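PhiAB6 tailspike (Unidentified phage, PDB 5JS4) forms a trimeric beta-helical phage tailspike that fragments the exopolysaccharide of Acinetobacter baumannii, probably the phage's host. Local coordinates at residues G303-F308 and L392-N397; I367-I370 and Q375-V378; A390-Y393 and G399-C402. All blocks are in the same frame, centred on the assembly; numbering follows the deposited sequence.

Interaction 1: G303-F308 and L392-N397; sequences GKVSEF and LYYSQN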
loop_
_atom_site.group_PDB
_atom_site.type_symbol
_atom_site.label_atom_id
_atom_site.label_comp_id
_atom_site.label_asym_id
_atom_site.label_seq_id
_atom_site.Cartn_x
_atom_site.Cartn_y
_atom_site.Cartn_z
ATOM N N GLY A 303 1.629 4.373 -28.153
ATOM C CA GLY A 303 2.236 3.247 -28.854
ATOM C C GLY A 303 3.449 2.676 -28.150
ATOM O O GLY A 303 3.901 3.194 -27.129
ATOM N N LYS A 304 3.974 1.585 -28.699
ATOM C CA LYS A 304 5.251 1.059 -28.249
ATOM C C LYS A 304 6.360 1.934 -28.821
ATOM O O LYS A 304 6.110 2.824 -29.643
ATOM C CB LYS A 304 5.430 -0.401 -28.679
ATOM C CG LYS A 304 4.330 -1.321 -28.174
ATOM C CD LYS A 304 4.586 -2.777 -28.532
ATOM C CE LYS A 304 3.363 -3.636 -28.261
ATOM N NZ LYS A 304 3.490 -4.993 -28.862
ATOM N N VAL A 305 7.584 1.678 -28.378
ATOM C CA VAL A 305 8.737 2.470 -28.785
ATOM C C VAL A 305 9.314 1.836 -30.048
ATOM O O VAL A 305 10.299 1.098 -30.005
ATOM C CB VAL A 305 9.763 2.564 -27.635
ATOM C CG1 VAL A 305 10.961 3.418 -28.026
ATOM C CG2 VAL A 305 9.092 3.148 -26.397
ATOM N N SER A 306 8.662 2.116 -31.174
ATOM C CA SER A 306 9.067 1.561 -32.463
ATOM C C SER A 306 8.541 2.397 -33.628
ATOM O O SER A 306 7.512 3.073 -33.512
ATOM C CB SER A 306 8.582 0.114 -32.602
ATOM O OG SER A 306 7.177 0.053 -32.775
ATOM N N GLU A 307 9.250 2.328 -34.751
ATOM C CA GLU A 307 8.884 3.070 -35.960
ATOM C C GLU A 307 7.477 2.727 -36.448
ATOM O O GLU A 307 6.790 3.581 -37.009
ATOM C CB GLU A 307 9.900 2.819 -37.083
ATOM C CG GLU A 307 11.301 3.344 -36.799
ATOM C CD GLU A 307 11.386 4.861 -36.738
ATOM O OE1 GLU A 307 10.605 5.549 -37.429
ATOM O OE2 GLU A 307 12.251 5.371 -35.996
ATOM N N PHE A 308 7.056 1.480 -36.230
ATOM C CA PHE A 308 5.711 1.039 -36.593
ATOM C C PHE A 308 4.658 1.979 -36.010
ATOM O O PHE A 308 3.745 2.403 -36.714
ATOM C CB PHE A 308 5.460 -0.399 -36.121
ATOM C CG PHE A 308 4.064 -0.895 -36.390
ATOM C CD1 PHE A 308 3.728 -1.432 -37.624
ATOM C CD2 PHE A 308 3.084 -0.827 -35.408
ATOM C CE1 PHE A 308 2.444 -1.892 -37.874
ATOM C CE2 PHE A 308 1.799 -1.282 -35.652
ATOM C CZ PHE A 308 1.479 -1.816 -36.887
ATOM N N LEU A 392 8.738 6.090 -20.810
ATOM C CA LEU A 392 9.622 7.240 -20.953
ATOM C C LEU A 392 11.022 6.742 -21.287
ATOM O O LEU A 392 11.780 6.353 -20.401
ATOM C CB LEU A 392 9.612 8.067 -19.662
ATOM C CG LEU A 392 8.238 8.596 -19.229
ATOM C CD1 LEU A 392 8.350 9.402 -17.944
ATOM C CD2 LEU A 392 7.586 9.430 -20.322
ATOM N N TYR A 393 11.345 6.756 -22.578
ATOM C CA TYR A 393 12.546 6.103 -23.092
ATOM C C TYR A 393 13.566 7.112 -23.621
ATOM O O TYR A 393 13.213 8.073 -24.306
ATOM C CB TYR A 393 12.179 5.133 -24.221
ATOM C CG TYR A 393 11.651 3.772 -23.794
ATOM C CD1 TYR A 393 10.653 3.646 -22.827
ATOM C CD2 TYR A 393 12.121 2.605 -24.399
ATOM C CE1 TYR A 393 10.162 2.404 -22.459
ATOM C CE2 TYR A 393 11.630 1.359 -24.037
ATOM C CZ TYR A 393 10.650 1.264 -23.066
ATOM O OH TYR A 393 10.154 0.035 -22.694
ATOM N N TYR A 394 14.831 6.869 -23.295
ATOM C CA TYR A 394 15.981 7.548 -23.915
ATOM C C TYR A 394 16.129 9.044 -23.609
ATOM O O TYR A 394 16.795 9.754 -24.366
ATOM C CB TYR A 394 16.000 7.352 -25.446
ATOM C CG TYR A 394 15.619 5.975 -25.955
ATOM C CD1 TYR A 394 15.998 4.818 -25.282
ATOM C CD2 TYR A 394 14.894 5.836 -27.133
ATOM C CE1 TYR A 394 15.648 3.564 -25.759
ATOM C CE2 TYR A 394 14.543 4.590 -27.623
ATOM C CZ TYR A 394 14.919 3.457 -26.934
ATOM O OH TYR A 394 14.563 2.221 -27.421
ATOM N N SER A 395 15.548 9.532 -22.513
ATOM C CA SER A 395 15.767 10.933 -22.128
ATOM C C SER A 395 17.254 11.170 -21.878
ATOM O O SER A 395 17.965 10.275 -21.425
ATOM C CB SER A 395 14.956 11.327 -20.891
ATOM O OG SER A 395 15.312 10.547 -19.768
ATOM N N GLN A 396 17.722 12.372 -22.187
ATOM C CA GLN A 396 19.142 12.689 -22.053
ATOM C C GLN A 396 19.481 13.256 -20.675
ATOM O O GLN A 396 20.619 13.145 -20.223
ATOM C CB GLN A 396 19.563 13.656 -23.159
ATOM C CG GLN A 396 19.481 13.034 -24.548
ATOM C CD GLN A 396 18.819 13.931 -25.579
ATOM O OE1 GLN A 396 18.702 15.142 -25.390
ATOM N NE2 GLN A 396 18.369 13.332 -26.677
ATOM N N ASN A 397 18.494 13.856 -20.011
ATOM C CA ASN A 397 18.696 14.446 -18.689
ATOM C C ASN A 397 17.729 13.887 -17.649
ATOM O O ASN A 397 18.149 13.436 -16.582
ATOM C CB ASN A 397 18.550 15.966 -18.762
ATOM C CG ASN A 397 18.854 16.647 -17.441
ATOM O OD1 ASN A 397 17.980 17.272 -16.834
ATOM N ND2 ASN A 397 20.091 16.520 -16.980
#
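A single valine carries one whole side of this contact: Val305, at the centre of an inverse gamma turn, divides its two methyls between two consecutive tyrosines. CG2 sits over the middle of the Tyr393 ring in a CH-pi contact, 3.7 Å from Val305 CG2 to the ring centroid and 12° off the ring normal. The distances to the ring atoms are nearly equal, from 3.7 Å between Val305 CG2 and Tyr393 CG to 4.1 Å between Val305 CG2 and Tyr393 CZ, as expected of a central methyl. The other methyl serves Tyr394, with Val305 CG1 3.8 Å from Tyr394 CE2 and approaching that ring obliquely. This division follows from chi1 of -179°, which sets CG1 anti to the backbone N and leaves CG2 beside it. The tyrosines also brace each other: Tyr393 CB lies over the centre of one face of the Tyr394 ring, while Tyr394 CZ comes to the edge of the Tyr393 ring. Tyr394 has a positive phi of 68°, where the chain leaves its strand. Its side chain borders a pocket holding malonate, probably from the crystallisation liquor, together with Tyr310, Arg343, Ile370 and Asn371. The hydroxyl of Tyr393 instead bonds to that of Tyr360 of the second subunit, so the ring under the valine also belongs to the trimer interface. Val305 lies in the loop leading into helix 307-312, touching Tyr310 on that helix and Thr368 and Ile370 on strand 362-370, the strand that pairs in parallel with 381-393, which ends at Tyr393.

Interaction 2: I367-I370 and Q375-V378; sequences ITLI and QIVV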
loop_
_atom_site.group_PDB
_atom_site.type_symbol
_atom_site.label_atom_id
_atom_site.label_comp_id
_atom_site.label_asym_id
_atom_site.label_seq_id
_atom_site.Cartn_x
_atom_site.Cartn_y
_atom_site.Cartn_z
ATOM N N ILE A 367 0.935 7.827 -22.033
ATOM C CA ILE A 367 1.860 8.495 -22.936
ATOM C C ILE A 367 3.119 7.666 -23.158
ATOM O O ILE A 367 3.517 6.860 -22.310
ATOM C CB ILE A 367 2.239 9.916 -22.450
ATOM C CG1 ILE A 367 3.041 9.878 -21.139
ATOM C CG2 ILE A 367 0.982 10.766 -22.301
ATOM C CD1 ILE A 367 3.620 11.219 -20.736
ATOM N N THR A 368 3.721 7.876 -24.321
ATOM C CA THR A 368 5.004 7.294 -24.671
ATOM C C THR A 368 5.871 8.422 -25.205
ATOM O O THR A 368 5.519 9.051 -26.202
ATOM C CB THR A 368 4.841 6.201 -25.737
ATOM O OG1 THR A 368 3.943 5.203 -25.249
ATOM C CG2 THR A 368 6.178 5.552 -26.069
ATOM N N LEU A 369 6.990 8.682 -24.531
ATOM C CA LEU A 369 7.904 9.756 -24.921
ATOM C C LEU A 369 9.281 9.181 -25.193
ATOM O O LEU A 369 9.781 8.364 -24.418
ATOM C CB LEU A 369 7.987 10.830 -23.840
ATOM C CG LEU A 369 6.657 11.482 -23.446
ATOM C CD1 LEU A 369 6.882 12.527 -22.368
ATOM C CD2 LEU A 369 5.958 12.112 -24.639
ATOM N N ILE A 370 9.878 9.617 -26.301
ATOM C CA ILE A 370 11.112 9.027 -26.817
ATOM C C ILE A 370 12.144 10.120 -27.099
ATOM O O ILE A 370 11.877 11.055 -27.854
ATOM C CB ILE A 370 10.848 8.213 -28.102
ATOM C CG1 ILE A 370 9.666 7.247 -27.916
ATOM C CG2 ILE A 370 12.086 7.426 -28.507
ATOM C CD1 ILE A 370 8.323 7.804 -28.338
ATOM N N GLN A 375 11.854 15.260 -20.633
ATOM C CA GLN A 375 10.644 14.856 -21.340
ATOM C C GLN A 375 9.442 15.636 -20.812
ATOM O O GLN A 375 8.770 16.329 -21.575
ATOM C CB GLN A 375 10.465 13.340 -21.286
ATOM C CG GLN A 375 11.477 12.637 -22.182
ATOM C CD GLN A 375 11.500 11.132 -22.035
ATOM O OE1 GLN A 375 11.248 10.594 -20.956
ATOM N NE2 GLN A 375 11.830 10.439 -23.119
ATOM N N ILE A 376 9.208 15.565 -19.508
ATOM C CA ILE A 376 8.171 16.360 -18.864
ATOM C C ILE A 376 8.837 17.444 -18.026
ATOM O O ILE A 376 9.589 17.144 -17.104
ATOM C CB ILE A 376 7.275 15.491 -17.957
ATOM C CG1 ILE A 376 6.598 14.376 -18.770
ATOM C CG2 ILE A 376 6.245 16.352 -17.232
ATOM C CD1 ILE A 376 5.522 14.835 -19.731
ATOM N N VAL A 377 8.563 18.701 -18.361
ATOM C CA VAL A 377 9.076 19.836 -17.608
ATOM C C VAL A 377 7.929 20.420 -16.797
ATOM O O VAL A 377 7.013 21.022 -17.353
ATOM C CB VAL A 377 9.672 20.912 -18.538
ATOM C CG1 VAL A 377 10.172 22.110 -17.738
ATOM C CG2 VAL A 377 10.804 20.323 -19.366
ATOM N N VAL A 378 7.978 20.226 -15.485
ATOM C CA VAL A 378 6.951 20.751 -14.593
ATOM C C VAL A 378 7.315 22.178 -14.218
ATOM O O VAL A 378 8.424 22.431 -13.757
ATOM C CB VAL A 378 6.830 19.916 -13.303
ATOM C CG1 VAL A 378 5.731 20.477 -12.409
ATOM C CG2 VAL A 378 6.556 18.454 -13.633
#
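Apolar contacts centre on the CD1 methyl of Leu369, which fits between two residues at the corner where the chain passes from one face to the next. Leu369 CD1 lies 3.8 Å from Ile376 CD1, the two side chains lying roughly perpendicular, and also 3.8 Å from Gln375 CB. Ile367 adds a looser touch, with Ile367 CD1 4.2 Å from Ile376 CD1. Chi1 of -59° places CG1 of Ile376 anti to the carbonyl carbon, and this branch brings CD1 back to the two aliphatic residues of strand 362-370. The polar part belongs to Gln375, whose chain is extended beyond CG and runs antiparallel to the side chain of Leu369. Gln375 CD stands 4.0 Å from Leu369 CB, and Gln375 NE2 is 3.2 Å from Leu369 O. That nitrogen has a clear hydrogen bond to Asn371 O and a weak one to Tyr393 O, in the next coil. The contact thus joins two faces of one beta-helical coil: aliphatic groups meet in the interior, and the carboxamide buried beside them has its N-H groups matched by backbone carbonyls of its own coil and, weakly, of the next one.

Interaction 3: A390-Y393 and G399-C402; sequences AWLY and GIYC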
loop_
_atom_site.group_PDB
_atom_site.type_symbol
_atom_site.label_atom_id
_atom_site.label_comp_id
_atom_site.label_asym_id
_atom_site.label_seq_id
_atom_site.Cartn_x
_atom_site.Cartn_y
_atom_site.Cartn_z
ATOM N N ALA A 390 3.038 5.589 -18.277
ATOM C CA ALA A 390 3.938 6.302 -19.162
ATOM C C ALA A 390 5.159 5.455 -19.459
ATOM O O ALA A 390 5.739 4.853 -18.553
ATOM C CB ALA A 390 4.356 7.616 -18.532
ATOM N N TRP A 391 5.531 5.410 -20.735
ATOM C CA TRP A 391 6.759 4.761 -21.174
ATOM C C TRP A 391 7.702 5.867 -21.616
ATOM O O TRP A 391 7.477 6.517 -22.634
ATOM C CB TRP A 391 6.465 3.738 -22.278
ATOM C CG TRP A 391 5.476 2.695 -21.814
ATOM C CD1 TRP A 391 5.374 2.179 -20.553
ATOM C CD2 TRP A 391 4.453 2.053 -22.590
ATOM N NE1 TRP A 391 4.354 1.265 -20.492
ATOM C CE2 TRP A 391 3.771 1.169 -21.726
ATOM C CE3 TRP A 391 4.043 2.145 -23.925
ATOM C CZ2 TRP A 391 2.700 0.380 -22.154
ATOM C CZ3 TRP A 391 2.977 1.358 -24.350
ATOM C CH2 TRP A 391 2.321 0.487 -23.466
ATOM N N LEU A 392 8.738 6.090 -20.810
ATOM C CA LEU A 392 9.622 7.240 -20.953
ATOM C C LEU A 392 11.022 6.742 -21.287
ATOM O O LEU A 392 11.780 6.353 -20.401
ATOM C CB LEU A 392 9.612 8.067 -19.662
ATOM C CG LEU A 392 8.238 8.596 -19.229
ATOM C CD1 LEU A 392 8.350 9.402 -17.944
ATOM C CD2 LEU A 392 7.586 9.430 -20.322
ATOM N N TYR A 393 11.345 6.756 -22.578
ATOM C CA TYR A 393 12.546 6.103 -23.092
ATOM C C TYR A 393 13.566 7.112 -23.621
ATOM O O TYR A 393 13.213 8.073 -24.306
ATOM C CB TYR A 393 12.179 5.133 -24.221
ATOM C CG TYR A 393 11.651 3.772 -23.794
ATOM C CD1 TYR A 393 10.653 3.646 -22.827
ATOM C CD2 TYR A 393 12.121 2.605 -24.399
ATOM C CE1 TYR A 393 10.162 2.404 -22.459
ATOM C CE2 TYR A 393 11.630 1.359 -24.037
ATOM C CZ TYR A 393 10.650 1.264 -23.066
ATOM O OH TYR A 393 10.154 0.035 -22.694
ATOM N N GLY A 399 13.415 12.101 -17.239
ATOM C CA GLY A 399 12.063 11.814 -17.699
ATOM C C GLY A 399 11.115 12.910 -17.241
ATOM O O GLY A 399 10.304 13.410 -18.019
ATOM N N ILE A 400 11.228 13.276 -15.965
ATOM C CA ILE A 400 10.403 14.319 -15.362
ATOM C C ILE A 400 11.309 15.260 -14.571
ATOM O O ILE A 400 12.075 14.814 -13.717
ATOM C CB ILE A 400 9.334 13.722 -14.423
ATOM C CG1 ILE A 400 8.468 12.704 -15.175
ATOM C CG2 ILE A 400 8.464 14.825 -13.833
ATOM C CD1 ILE A 400 7.601 11.841 -14.282
ATOM N N TYR A 401 11.212 16.557 -14.859
ATOM C CA TYR A 401 12.040 17.570 -14.210
ATOM C C TYR A 401 11.176 18.668 -13.597
ATOM O O TYR A 401 10.335 19.251 -14.280
ATOM C CB TYR A 401 13.018 18.183 -15.216
ATOM C CG TYR A 401 13.798 19.363 -14.669
ATOM C CD1 TYR A 401 14.491 19.266 -13.467
ATOM C CD2 TYR A 401 13.848 20.574 -15.359
ATOM C CE1 TYR A 401 15.206 20.340 -12.962
ATOM C CE2 TYR A 401 14.564 21.652 -14.862
ATOM C CZ TYR A 401 15.241 21.529 -13.663
ATOM O OH TYR A 401 15.953 22.594 -13.160
ATOM N N CYS A 402 11.394 18.940 -12.311
ATOM C CA CYS A 402 10.710 20.023 -11.603
ATOM C C CYS A 402 11.729 20.905 -10.886
ATOM O O CYS A 402 12.306 20.513 -9.870
ATOM C CB CYS A 402 9.697 19.458 -10.602
ATOM S SG CYS A 402 8.820 20.708 -9.636
#
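Leu392 directs its CD1 methyl over the start of segment 399-402, where it overlaps the backbone of Gly399 and CG1 of Ile400. Both approaches are loose: Leu392 CD1 is 4.4 Å from Gly399 CA and 4.3 Å from Ile400 CG1. The leucine uses one methyl for both residues. Its isobutyl group stands beside the backbone N (chi1 -58°), and chi2 near 180° extends CD1 away from the strand, toward the facing corner. Gly399 brings no side chain to this spot, its CA lying 6.1 Å from Leu392 CA. The chain bends at Gly399 and Ile400 and then runs on as a strand of another face. Ile400 completes the contact from the side: its CB does not point straight at the leucine, but chi1 of -56° brings CG1 round to it. Just 82 Å² is buried between the segments, and the side chains that meet are apolar and enclosed in the interior of the coil, so van der Waals contact is what joins the two faces here. Alternation along strand 390-393 separates the roles of its side chains. Leu392 faces inward, whereas Trp391 and Tyr393 turn to the other side and meet Ala362 and Leu361 of the second subunit. Within the parallel beta-helix each participating side chain is also stacked on its counterparts in adjoining coils. Leu392 lies between Leu369 of strand 362-370 and residues Ile418 and Phe420 of strand 413-421, and Ile400 lies between Ile376 of strand 374-379 and Met428 of strand 426-430.

Interaction 1 opens first along the chain, at 303-308, and closes at 392-397 after 83 intervening residues. Interaction 2 falls wholly within that span, joining 367-370 to 375-378 round a short corner of four residues. Interaction 3 opens after interaction 2 has closed, shares Leu392 and Tyr393 with interaction 1 and closes a similar corner at 399-402. Interactions 2 and 3 lie at equivalent corners of successive coils, their centres about 5 Å apart: Tyr393 N bonds to Leu369 O on one face, and Ile376 O probably accepts a hydrogen bond from Tyr401 N on the other. Interaction 1 lays the 303-308 loop across the outer side of these coils.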